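Local atomic coordinates of XRE-family like protein (Pseudomonas syringae pv. tomato, PDB entry 3F6W), a protein that probably binds DNA as a member of the XRE family of helix-turn-helix transcriptional regulators. Residues I57-M60 and D61-G65. Numbering follows the deposited sequence.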
ATOM      1  N   ILE A  57     -12.129 -14.400   9.807  1.00 17.13           N
ATOM      2  CA  ILE A  57     -12.351 -15.449  10.797  1.00 20.09           C
ATOM      3  C   ILE A  57     -11.044 -16.164  11.145  1.00 18.87           C
ATOM      4  O   ILE A  57     -10.696 -16.301  12.316  1.00 16.77           O
ATOM      5  CB  ILE A  57     -13.397 -16.485  10.334  1.00 17.51           C
ATOM      6  CG1 ILE A  57     -14.723 -15.788  10.005  1.00 21.35           C
ATOM      7  CG2 ILE A  57     -13.578 -17.575  11.398  1.00 17.32           C
ATOM      8  CD1 ILE A  57     -15.257 -14.959  11.120  1.00 22.84           C
ATOM      9  N   GLU A  58     -10.324 -16.618  10.125  1.00 18.26           N
ATOM     10  CA  GLU A  58      -9.025 -17.253  10.342  1.00 11.22           C
ATOM     11  C   GLU A  58      -8.079 -16.308  11.061  1.00 12.20           C
ATOM     12  O   GLU A  58      -7.334 -16.726  11.961  1.00 15.31           O
ATOM     13  CB  GLU A  58      -8.419 -17.704   9.010  1.00 10.43           C
ATOM     14  CG  GLU A  58      -9.337 -18.652   8.251  1.00 13.55           C
ATOM     15  CD  GLU A  58      -8.938 -18.862   6.810  1.00 20.63           C
ATOM     16  OE1 GLU A  58      -8.301 -17.957   6.207  1.00 15.12           O
ATOM     17  OE2 GLU A  58      -9.261 -19.954   6.285  1.00 19.93           O
ATOM     18  N   PHE A  59      -8.127 -15.035  10.671  1.00 13.76           N
ATOM     19  CA  PHE A  59      -7.289 -14.000  11.280  1.00 16.89           C
ATOM     20  C   PHE A  59      -7.528 -13.895  12.783  1.00 16.46           C
ATOM     21  O   PHE A  59      -6.574 -13.871  13.575  1.00 16.91           O
ATOM     22  CB  PHE A  59      -7.536 -12.642  10.600  1.00 14.78           C
ATOM     23  CG  PHE A  59      -6.881 -11.478  11.306  1.00 14.81           C
ATOM     24  CD1 PHE A  59      -5.533 -11.224  11.134  1.00 16.61           C
ATOM     25  CD2 PHE A  59      -7.619 -10.650  12.152  1.00 13.60           C
ATOM     26  CE1 PHE A  59      -4.933 -10.147  11.785  1.00 17.56           C
ATOM     27  CE2 PHE A  59      -7.025  -9.580  12.811  1.00 17.04           C
ATOM     28  CZ  PHE A  59      -5.682  -9.329  12.626  1.00 19.80           C
HETATM   29  N   MSE A  60      -8.795 -13.813  13.191  1.00 11.82           N
HETATM   30  CA  MSE A  60      -9.073 -13.761  14.617  1.00 23.85           C
HETATM   31  C   MSE A  60      -8.426 -14.956  15.322  1.00 19.63           C
HETATM   32  O   MSE A  60      -7.779 -14.787  16.353  1.00 17.59           O
HETATM   33  CB  MSE A  60     -10.580 -13.682  14.898  1.00 17.49           C
HETATM   34  CG  MSE A  60     -11.208 -12.351  14.485  1.00 19.78           C
HETATM   35 SE   MSE A  60     -13.002 -12.121  15.240  0.60 27.12          SE
HETATM   36  CE  MSE A  60     -13.913 -13.545  14.250  0.60 19.73           C
ATOM     37  N   ASP A  61      -8.578 -16.158  14.761  1.00 16.17           N
ATOM     38  CA  ASP A  61      -8.092 -17.370  15.437  1.00 15.85           C
ATOM     39  C   ASP A  61      -6.561 -17.406  15.471  1.00 21.50           C
ATOM     40  O   ASP A  61      -5.947 -17.858  16.446  1.00 18.21           O
ATOM     41  CB  ASP A  61      -8.609 -18.640  14.735  1.00 16.71           C
ATOM     42  CG  ASP A  61     -10.135 -18.804  14.829  1.00 21.37           C
ATOM     43  OD1 ASP A  61     -10.800 -18.051  15.578  1.00 17.12           O
ATOM     44  OD2 ASP A  61     -10.672 -19.694  14.130  1.00 18.02           O
ATOM     45  N   PHE A  62      -5.959 -16.940  14.382  1.00 14.33           N
ATOM     46  CA  PHE A  62      -4.504 -16.884  14.231  1.00 15.32           C
ATOM     47  C   PHE A  62      -3.949 -16.001  15.350  1.00 21.33           C
ATOM     48  O   PHE A  62      -3.020 -16.384  16.072  1.00 20.70           O
ATOM     49  CB  PHE A  62      -4.196 -16.285  12.851  1.00 15.82           C
ATOM     50  CG  PHE A  62      -2.781 -16.499  12.362  1.00 19.00           C
ATOM     51  CD1 PHE A  62      -2.496 -17.480  11.423  1.00 24.94           C
ATOM     52  CD2 PHE A  62      -1.752 -15.664  12.787  1.00 30.76           C
ATOM     53  CE1 PHE A  62      -1.198 -17.651  10.942  1.00 18.59           C
ATOM     54  CE2 PHE A  62      -0.458 -15.826  12.312  1.00 21.28           C
ATOM     55  CZ  PHE A  62      -0.181 -16.822  11.390  1.00 20.63           C
ATOM     56  N   CYS A  63      -4.546 -14.825  15.506  1.00 15.92           N
ATOM     57  CA  CYS A  63      -4.170 -13.895  16.569  1.00 16.91           C
ATOM     58  C   CYS A  63      -4.288 -14.516  17.963  1.00 20.68           C
ATOM     59  O   CYS A  63      -3.347 -14.453  18.772  1.00 19.14           O
ATOM     60  CB  CYS A  63      -5.032 -12.630  16.494  1.00 18.04           C
ATOM     61  SG  CYS A  63      -4.577 -11.508  15.128  1.00 19.07           S
ATOM     62  N   ARG A  64      -5.444 -15.114  18.249  1.00 19.04           N
ATOM     63  CA  ARG A  64      -5.646 -15.744  19.551  1.00 21.45           C
ATOM     64  C   ARG A  64      -4.601 -16.835  19.768  1.00 25.67           C
ATOM     65  O   ARG A  64      -4.101 -17.012  20.877  1.00 24.53           O
ATOM     66  CB  ARG A  64      -7.070 -16.302  19.697  1.00 21.73           C
ATOM     67  CG  ARG A  64      -8.066 -15.343  20.343  1.00 26.81           C
ATOM     68  CD  ARG A  64      -8.433 -14.215  19.417  1.00 24.50           C
ATOM     69  NE  ARG A  64      -9.357 -13.250  20.011  1.00 26.88           N
ATOM     70  CZ  ARG A  64     -10.647 -13.151  19.699  1.00 26.56           C
ATOM     71  NH1 ARG A  64     -11.188 -13.972  18.810  1.00 22.27           N
ATOM     72  NH2 ARG A  64     -11.406 -12.233  20.283  1.00 29.29           N
ATOM     73  N   GLY A  65      -4.258 -17.549  18.703  1.00 15.23           N
ATOM     74  CA  GLY A  65      -3.292 -18.635  18.806  1.00 18.84           C
ATOM     75  C   GLY A  65      -1.901 -18.146  19.201  1.00 24.34           C
ATOM     76  O   GLY A  65      -1.130 -18.859  19.849  1.00 22.33           O
TER
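Different first torsions bring Phe59 and Cys63 together one helical turn apart: the phenylalanine carries CG opposite its backbone N (chi1 171°), beside its own carbonyl carbon, and so leans its ring forward along the helix, while the cysteine places SG opposite its carbonyl carbon (chi1 -75°), turned back toward the preceding turn. SG of Cys63 therefore rests over a face of the Phe59 ring, 3.8 Å from its centroid and 22° off the normal. It is displaced toward the rim, nearest CZ of Phe59, which it meets at 3.5 Å. This is a sulfur-aromatic contact between residues i and i+4, and both partners are buried. Beneath it the backbone supplies the same spacing: Cys63 N donates to Phe59 O at 3.0 Å, and the neighbouring bond from Phe62 N to Glu58 O is shorter, at 2.8 Å. On the more exposed flank, Arg64 lies back along Met60. The arginine chain folds back over the preceding turn, with CD of Arg64 3.2 Å from Met60 O, the carbonyl that also accepts Arg64 N, and NH1 of Arg64 4.0 Å from CB of Met60, an oblique van der Waals approach. Glu58 turns its carboxylate to Arg52 in a salt bridge. Around the buried face, Leu15 and Leu19 of helix 3-26 and Pro70 and Leu74 of helix 70-78 pack on the Phe59 ring, and Phe62 rests against Thr47 and Glu48 of helix 41-48. The example illustrates an amphipathic alpha-helix whose apolar face joins three neighbouring helices, as in the compact all-helical core of the XRE-type helix-turn-helix fold.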